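Local atomic coordinates of CdiI immunity protein (Cupriavidus taiwanensis, PDB entry 5T87), a protein that probably neutralises the toxin of its own contact-dependent growth inhibition system by binding CdiA directly, with which it forms a complex. Residues 65-70 with 99-104; 48-53 with 86-91. All coordinates share one frame; numbering follows the deposited sequence.

How the contacts relate
Contact 1 and contact 2 are neighbouring layers of one helical core. Their centres are about 9 Å apart, and they lie about 7 and 8 Å from the centre of the chain. Their segments alternate along the sequence. The joint between them is helix 60-76, which packs on helix 42-53. There Ala66 CB lies 3.6 Å from Leu49 O, and Val70 CG2 lies 3.6 Å from Leu49 CB. Val70 also touches Phe88, the central ring of contact 2. The two contacts differ in their relation to the CdiA toxin. Residues in the segments of contact 1 touch the toxin chain, whereas the segments of contact 2 touch no other chain of the assembly.

Contact 1 of 2, residues 65-70 with 99-104; sequences LAVTCV and ASAASD
The methyl group of Ala101 meets two neighbours on helix 60-76, Val67 and Thr68. Val67 does so with one branch. Its CG1 stands anti to the backbone N (chi1 169°), which carries this methyl across to the backbone of the facing helix. There it rests on the peptide link between Ala101 and Ala102. CG1 is 3.4 Å from Ala102 N and 3.5 Å from Ala101 C. The same methyl reaches Ala101 CB at 3.9 Å and, more loosely, Ala102 CB at 4.2 Å. Val67 thus meets main chain as much as side chain.

Thr68 approaches Ala101 with its hydroxyl rather than its methyl. OG1 lies beside the backbone N of Thr68 and comes to 3.4 Å from Ala101 CB. This is a van der Waals approach to a methyl, not a polar bond. The two alanines turn differently: the CB of Ala101 points at helix 60-76, while that of Ala102 points away from it.

The short segments' axes approach to 8.2 Å, a close spacing consistent with the small alanines at the interface. The segments run almost exactly parallel, at 6°. Val67 also touches Val98 and Ala105 of helix 96-114 and Leu89 of helix 82-91, so it is set deep in the core. Helix 82-91 comes between the two helices in sequence, and this next-but-one parallel pairing is as in alpha-alpha superhelical folds. Here it borders the toxin interface: Ser100 and Asp104 hydrogen-bond to Thr20 and Ser21 of the CdiA toxin chain.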
loop_
_atom_site.group_PDB
_atom_site.type_symbol
_atom_site.label_atom_id
_atom_site.label_comp_id
_atom_site.label_asym_id
_atom_site.label_seq_id
_atom_site.Cartn_x
_atom_site.Cartn_y
_atom_site.Cartn_z
ATOM N N LEU A 65 7.265 -2.942 -2.422
ATOM C CA LEU A 65 5.921 -3.397 -2.078
ATOM C C LEU A 65 5.774 -3.654 -0.560
ATOM O O LEU A 65 4.767 -3.278 0.072
ATOM C CB LEU A 65 5.559 -4.657 -2.874
ATOM C CG LEU A 65 4.214 -5.296 -2.501
ATOM C CD1 LEU A 65 3.087 -4.310 -2.707
ATOM C CD2 LEU A 65 3.957 -6.579 -3.264
ATOM N N ALA A 66 6.789 -4.299 0.009
ATOM C CA ALA A 66 6.813 -4.588 1.451
ATOM C C ALA A 66 6.699 -3.318 2.293
ATOM O O ALA A 66 5.976 -3.296 3.299
ATOM C CB ALA A 66 8.073 -5.360 1.812
ATOM N N VAL A 67 7.383 -2.257 1.867
ATOM C CA VAL A 67 7.250 -0.958 2.528
ATOM C C VAL A 67 5.823 -0.437 2.418
ATOM O O VAL A 67 5.235 -0.056 3.393
ATOM C CB VAL A 67 8.217 0.069 1.932
ATOM C CG1 VAL A 67 7.911 1.483 2.426
ATOM C CG2 VAL A 67 9.648 -0.309 2.275
ATOM N N THR A 68 5.275 -0.437 1.210
ATOM C CA THR A 68 3.885 -0.055 0.988
ATOM C C THR A 68 2.953 -0.868 1.891
ATOM O O THR A 68 2.036 -0.315 2.495
ATOM C CB THR A 68 3.527 -0.182 -0.519
ATOM O OG1 THR A 68 4.096 0.929 -1.217
ATOM C CG2 THR A 68 2.020 -0.197 -0.773
ATOM N N CYS A 69 3.216 -2.164 2.004
ATOM C CA CYS A 69 2.477 -3.024 2.929
ATOM C C CYS A 69 2.596 -2.603 4.397
ATOM O O CYS A 69 1.629 -2.719 5.155
ATOM C CB CYS A 69 2.912 -4.479 2.774
ATOM S SG CYS A 69 2.219 -5.224 1.294
ATOM N N VAL A 70 3.766 -2.109 4.793
ATOM C CA VAL A 70 3.931 -1.565 6.158
ATOM C C VAL A 70 3.003 -0.357 6.332
ATOM O O VAL A 70 2.402 -0.174 7.405
ATOM C CB VAL A 70 5.417 -1.242 6.489
ATOM C CG1 VAL A 70 5.562 -0.433 7.778
ATOM C CG2 VAL A 70 6.223 -2.533 6.600
ATOM N N ALA A 99 12.572 4.433 -1.471
ATOM C CA ALA A 99 12.255 5.796 -1.017
ATOM C C ALA A 99 10.819 6.211 -1.300
ATOM O O ALA A 99 10.111 6.671 -0.415
ATOM C CB ALA A 99 13.214 6.805 -1.634
ATOM N N SER A 100 10.393 6.025 -2.530
ATOM C CA SER A 100 9.086 6.495 -2.959
ATOM C C SER A 100 7.919 5.863 -2.148
ATOM O O SER A 100 7.002 6.564 -1.691
ATOM C CB SER A 100 8.945 6.257 -4.466
ATOM O OG SER A 100 7.591 6.221 -4.842
ATOM N N ALA A 101 7.966 4.547 -1.975
ATOM C CA ALA A 101 6.988 3.829 -1.160
ATOM C C ALA A 101 7.110 4.186 0.332
ATOM O O ALA A 101 6.105 4.181 1.053
ATOM C CB ALA A 101 7.155 2.327 -1.336
ATOM N N ALA A 102 8.337 4.453 0.794
ATOM C CA ALA A 102 8.569 4.925 2.172
ATOM C C ALA A 102 7.808 6.213 2.439
ATOM O O ALA A 102 7.099 6.312 3.429
ATOM C CB ALA A 102 10.057 5.124 2.449
ATOM N N SER A 103 7.935 7.173 1.529
ATOM C CA SER A 103 7.200 8.433 1.602
ATOM C C SER A 103 5.680 8.233 1.698
ATOM O O SER A 103 5.034 8.866 2.517
ATOM C CB SER A 103 7.534 9.295 0.383
ATOM O OG SER A 103 6.902 10.555 0.465
ATOM N N ASP A 104 5.120 7.353 0.874
ATOM C CA ASP A 104 3.674 7.090 0.877
ATOM C C ASP A 104 3.231 6.253 2.081
ATOM O O ASP A 104 2.081 6.344 2.519
ATOM C CB ASP A 104 3.239 6.365 -0.399
ATOM C CG ASP A 104 3.474 7.180 -1.668
ATOM O OD1 ASP A 104 3.699 8.414 -1.597
ATOM O OD2 ASP A 104 3.417 6.567 -2.755
#

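Contact 2 of 2, residues 48-53 with 86-91; sequences RLKSVA and EEFLLS
The carbonyl oxygen of Phe88 is gripped twice by Ser91. Ser91 OG donates to Phe88 O at 2.7 Å, and Ser91 N adds a weak bond to the same oxygen. The hydroxyl comes in at a C=O...donor angle of 121° and is tilted from the carbonyl plane. In segment 48-53 Ser51 OG likewise donates to the carbonyl three residues back, Arg48 O, at 2.7 Å; that oxygen also takes a weak bond from Val52 N. Both serines therefore turn their hydroxyls back on their own helices.

The contact itself is apolar and centres on the ring of Phe88. A chi1 of 170° swings the phenyl away from the Phe88 backbone N and out toward helix 42-53. Lys50 lies over one ring face. Its CG is 3.6 Å above the plane and 4.1 Å from the centroid, displaced toward the rim, which makes a CH-pi contact. The nearest ring atom to Lys50 CG is Phe88 CE1, at 3.7 Å. Lys50 CD follows, 3.8 Å from Phe88 CD1. The lysine chain and the phenyl run alongside one another, pointing opposite ways. Only the aliphatic part of the lysine is used. Its chain bends at chi3 (-68°), and NZ is carried beyond the ring.

Ala53 meets the ring in another way. Its CB lies near the ring plane, at the edge, 4.0 Å from Phe88 CZ. Phe88 is thus touched on a face and at an edge by residues one helical turn apart.

Phe46 meets the same ring edge-to-face, and Phe54 meets it with the planes nearly perpendicular. Helix 60-76 packs against both segments. Leu89 turns to helix 96-114, while Leu49 also touches helix 25-38, so the contact joins helices 42-53 and 82-91 within the helical stack.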
loop_
_atom_site.group_PDB
_atom_site.type_symbol
_atom_site.label_atom_id
_atom_site.label_comp_id
_atom_site.label_asym_id
_atom_site.label_seq_id
_atom_site.Cartn_x
_atom_site.Cartn_y
_atom_site.Cartn_z
ATOM N N ARG A 48 8.020 -9.494 9.575
ATOM C CA ARG A 48 8.110 -10.194 8.300
ATOM C C ARG A 48 8.232 -9.283 7.107
ATOM O O ARG A 48 9.052 -9.536 6.213
ATOM C CB ARG A 48 6.952 -11.162 8.131
ATOM C CG ARG A 48 7.210 -12.441 8.892
ATOM C CD ARG A 48 5.939 -13.174 9.269
ATOM N NE ARG A 48 6.283 -14.410 9.968
ATOM C CZ ARG A 48 6.692 -14.485 11.235
ATOM N NH1 ARG A 48 6.772 -13.398 11.992
ATOM N NH2 ARG A 48 6.999 -15.665 11.753
ATOM N N LEU A 49 7.433 -8.223 7.096
ATOM C CA LEU A 49 7.563 -7.173 6.075
ATOM C C LEU A 49 8.961 -6.518 6.027
ATOM O O LEU A 49 9.508 -6.279 4.942
ATOM C CB LEU A 49 6.480 -6.113 6.272
ATOM C CG LEU A 49 5.039 -6.613 6.061
ATOM C CD1 LEU A 49 4.046 -5.483 6.276
ATOM C CD2 LEU A 49 4.843 -7.212 4.675
ATOM N N LYS A 50 9.543 -6.262 7.196
ATOM C CA LYS A 50 10.885 -5.698 7.288
ATOM C C LYS A 50 11.959 -6.621 6.707
ATOM O O LYS A 50 12.886 -6.153 6.047
ATOM C CB LYS A 50 11.242 -5.380 8.742
ATOM C CG LYS A 50 10.515 -4.180 9.342
ATOM C CD LYS A 50 11.223 -3.664 10.589
ATOM C CE LYS A 50 11.137 -4.642 11.741
ATOM N NZ LYS A 50 11.911 -4.126 12.892
ATOM N N SER A 51 11.854 -7.916 6.971
ATOM C CA SER A 51 12.838 -8.857 6.439
ATOM C C SER A 51 12.830 -8.847 4.892
ATOM O O SER A 51 13.874 -9.021 4.258
ATOM C CB SER A 51 12.586 -10.277 6.950
ATOM O OG SER A 51 11.439 -10.833 6.325
ATOM N N VAL A 52 11.661 -8.622 4.295
ATOM C CA VAL A 52 11.576 -8.506 2.824
ATOM C C VAL A 52 12.142 -7.166 2.358
ATOM O O VAL A 52 12.982 -7.118 1.457
ATOM C CB VAL A 52 10.141 -8.702 2.324
ATOM C CG1 VAL A 52 10.045 -8.475 0.808
ATOM C CG2 VAL A 52 9.672 -10.101 2.676
ATOM N N ALA A 53 11.708 -6.096 3.016
ATOM C CA ALA A 53 12.169 -4.756 2.693
ATOM C C ALA A 53 13.689 -4.583 2.780
ATOM O O ALA A 53 14.257 -3.865 1.954
ATOM C CB ALA A 53 11.471 -3.732 3.572
ATOM N N GLU A 86 7.867 4.457 12.531
ATOM C CA GLU A 86 8.395 5.709 12.010
ATOM C C GLU A 86 9.912 5.672 11.784
ATOM O O GLU A 86 10.391 6.135 10.742
ATOM C CB GLU A 86 8.014 6.875 12.909
ATOM C CG GLU A 86 8.267 8.220 12.250
ATOM C CD GLU A 86 7.825 9.377 13.107
ATOM O OE1 GLU A 86 8.325 9.506 14.249
ATOM O OE2 GLU A 86 6.976 10.161 12.633
ATOM N N GLU A 87 10.656 5.136 12.751
ATOM C CA GLU A 87 12.120 5.007 12.626
ATOM C C GLU A 87 12.472 4.143 11.420
ATOM O O GLU A 87 13.426 4.451 10.679
ATOM C CB GLU A 87 12.772 4.446 13.912
ATOM C CG GLU A 87 13.091 5.539 14.934
ATOM C CD GLU A 87 13.220 5.063 16.386
ATOM O OE1 GLU A 87 13.835 4.002 16.646
ATOM O OE2 GLU A 87 12.716 5.779 17.279
ATOM N N PHE A 88 11.691 3.075 11.235
ATOM C CA PHE A 88 11.807 2.202 10.064
ATOM C C PHE A 88 11.624 2.950 8.735
ATOM O O PHE A 88 12.493 2.913 7.863
ATOM C CB PHE A 88 10.801 1.066 10.155
ATOM C CG PHE A 88 10.692 0.274 8.904
ATOM C CD1 PHE A 88 11.729 -0.565 8.510
ATOM C CD2 PHE A 88 9.567 0.385 8.089
ATOM C CE1 PHE A 88 11.642 -1.299 7.342
ATOM C CE2 PHE A 88 9.471 -0.353 6.925
ATOM C CZ PHE A 88 10.508 -1.197 6.553
ATOM N N LEU A 89 10.512 3.655 8.602
ATOM C CA LEU A 89 10.224 4.343 7.351
ATOM C C LEU A 89 11.201 5.486 7.080
ATOM O O LEU A 89 11.594 5.707 5.923
ATOM C CB LEU A 89 8.786 4.852 7.341
ATOM C CG LEU A 89 7.705 3.767 7.401
ATOM C CD1 LEU A 89 6.333 4.391 7.610
ATOM C CD2 LEU A 89 7.719 2.903 6.154
ATOM N N LEU A 90 11.593 6.200 8.136
ATOM C CA LEU A 90 12.566 7.275 8.009
ATOM C C LEU A 90 13.965 6.777 7.673
ATOM O O LEU A 90 14.724 7.486 7.012
ATOM C CB LEU A 90 12.640 8.092 9.293
ATOM C CG LEU A 90 11.464 9.014 9.614
ATOM C CD1 LEU A 90 11.742 9.643 10.977
ATOM C CD2 LEU A 90 11.236 10.084 8.548
ATOM N N SER A 91 14.315 5.576 8.135
ATOM C CA SER A 91 15.642 5.022 7.865
ATOM C C SER A 91 15.849 4.647 6.398
ATOM O O SER A 91 16.989 4.442 5.981
ATOM C CB SER A 91 15.939 3.816 8.759
ATOM O OG SER A 91 15.070 2.742 8.482
#